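Local structure of halogenase (Chondromyces crocatus, 3E1T) at residues A[287-292]-A[467-472]. The protein probably catalyses FAD-dependent chlorination during biosynthesis of the myxobacterial natural product chondrochloren. Residues are numbered along the deposited sequence; the frame is centred on the assembly and turned at random.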
# COMPACT_ATOMS: atom_id res chain seq x y z
N SER A 287 -0.09 6.19 7.86
CA SER A 287 1.18 5.45 8.02
C SER A 287 1.29 4.81 9.40
O SER A 287 1.30 5.52 10.40
CB SER A 287 2.40 6.32 7.76
OG SER A 287 3.58 5.51 7.69
N TYR A 288 1.38 3.49 9.46
CA TYR A 288 1.32 2.76 10.74
C TYR A 288 1.73 1.32 10.56
O TYR A 288 1.80 0.82 9.44
CB TYR A 288 -0.10 2.81 11.36
CG TYR A 288 -1.17 2.38 10.39
CD1 TYR A 288 -1.35 1.04 10.08
CD2 TYR A 288 -2.00 3.32 9.77
CE1 TYR A 288 -2.33 0.63 9.17
CE2 TYR A 288 -2.98 2.92 8.86
CZ TYR A 288 -3.12 1.57 8.57
OH TYR A 288 -4.07 1.16 7.66
N CYS A 289 2.00 0.66 11.68
CA CYS A 289 2.26 -0.77 11.69
C CYS A 289 1.64 -1.31 12.97
O CYS A 289 1.57 -0.61 13.98
CB CYS A 289 3.77 -1.05 11.65
SG CYS A 289 4.24 -2.80 11.40
N ASN A 290 1.17 -2.55 12.92
CA ASN A 290 0.63 -3.20 14.10
C ASN A 290 1.69 -3.95 14.89
O ASN A 290 2.66 -4.44 14.32
CB ASN A 290 -0.53 -4.12 13.69
CG ASN A 290 -1.87 -3.40 13.70
OD1 ASN A 290 -2.61 -3.47 14.67
ND2 ASN A 290 -2.17 -2.67 12.61
N THR A 291 1.51 -4.03 16.21
CA THR A 291 2.45 -4.77 17.08
C THR A 291 2.46 -6.27 16.82
O THR A 291 3.40 -6.97 17.21
CB THR A 291 2.19 -4.52 18.59
OG1 THR A 291 0.81 -4.73 18.88
CG2 THR A 291 2.55 -3.07 18.97
N SER A 292 1.41 -6.75 16.17
CA SER A 292 1.30 -8.16 15.80
C SER A 292 0.41 -8.30 14.58
O SER A 292 -0.54 -7.53 14.43
CB SER A 292 0.70 -8.97 16.96
OG SER A 292 0.73 -10.37 16.67
N ARG A 467 9.94 1.90 20.22
CA ARG A 467 10.92 0.79 20.33
C ARG A 467 10.35 -0.58 19.96
O ARG A 467 11.09 -1.44 19.43
CB ARG A 467 11.52 0.70 21.74
CG ARG A 467 10.56 0.13 22.79
CD ARG A 467 11.19 -1.04 23.57
NE ARG A 467 10.19 -1.81 24.30
CZ ARG A 467 9.73 -3.01 23.94
NH1 ARG A 467 10.19 -3.61 22.85
NH2 ARG A 467 8.81 -3.62 24.69
N GLU A 468 9.08 -0.79 20.29
CA GLU A 468 8.41 -2.08 20.08
C GLU A 468 8.34 -2.44 18.60
O GLU A 468 8.74 -3.54 18.22
CB GLU A 468 7.02 -2.12 20.72
CG GLU A 468 6.36 -3.51 20.70
CD GLU A 468 5.10 -3.62 21.57
OE1 GLU A 468 4.51 -2.57 21.92
OE2 GLU A 468 4.69 -4.76 21.89
N ILE A 469 7.87 -1.52 17.76
CA ILE A 469 7.88 -1.74 16.31
C ILE A 469 9.32 -1.91 15.79
O ILE A 469 9.60 -2.82 15.01
CB ILE A 469 7.14 -0.63 15.56
CG1 ILE A 469 5.66 -0.58 15.98
CG2 ILE A 469 7.31 -0.79 14.04
CD1 ILE A 469 4.83 -1.83 15.60
N THR A 470 10.24 -1.06 16.25
CA THR A 470 11.63 -1.11 15.79
C THR A 470 12.26 -2.48 16.06
O THR A 470 12.94 -3.04 15.20
CB THR A 470 12.49 0.03 16.41
OG1 THR A 470 11.80 1.28 16.29
CG2 THR A 470 13.82 0.14 15.68
N GLU A 471 12.02 -3.01 17.26
CA GLU A 471 12.58 -4.30 17.65
C GLU A 471 12.02 -5.46 16.83
O GLU A 471 12.78 -6.29 16.33
CB GLU A 471 12.41 -4.56 19.15
CG GLU A 471 13.52 -3.93 19.99
CD GLU A 471 14.93 -4.36 19.56
OE1 GLU A 471 15.78 -3.47 19.34
OE2 GLU A 471 15.18 -5.58 19.42
N LEU A 472 10.69 -5.48 16.67
CA LEU A 472 10.03 -6.46 15.79
C LEU A 472 10.57 -6.40 14.37
O LEU A 472 10.82 -7.44 13.76
CB LEU A 472 8.52 -6.22 15.75
CG LEU A 472 7.82 -6.50 17.09
CD1 LEU A 472 6.45 -5.84 17.13
CD2 LEU A 472 7.74 -7.99 17.35
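Ile469, Leu472 and Glu468 pack one face of the C-terminal helix 467-477 against Cys289, Asn290 O and Thr291, a van der Waals contact of a helix with the end of strand 288-290 and the loop residue Thr291 that follows it. Strand 288-290 is the middle strand of a small three-stranded antiparallel sheet, between 181-183 and 306-307, in this FAD-dependent halogenase. The flavin is not part of the contact: the side chain of Asn290 lies about 11 Å from it.

Ile469 reaches the strand with the tip of its longer branch. Its chi2 of -65° places CD1, which ends 4.2 Å from Cys289 CB. The same methyl lies 3.6 Å from Asn290 O and 3.8 Å from Cys289 O, so it rests largely on backbone. Asn290 O also accepts a hydrogen bond from Arg352 of helix 340-368. That helix touches both Cys289 and Leu472, while Val182 of the neighbouring strand touches Ile469 and Thr291.

At Thr291 the two branches divide their work. OG1 hydrogen-bonds to Glu180 N, and the methyl CG2 meets the carboxylate of Glu468. Glu468 CG is anti to the backbone N (chi1 -172°), and the chain runs on extended (chi2 169°) and crosses Thr291 obliquely. Its OE1 is 3.6 Å from Thr291 CG2, and its CD is 3.7 Å from that methyl. An alanine at Glu468 would probably leave Thr291 CG2 without this carboxylate cover. One turn further along the helix, Leu472 CD1 comes to 3.3 Å from Thr291 O.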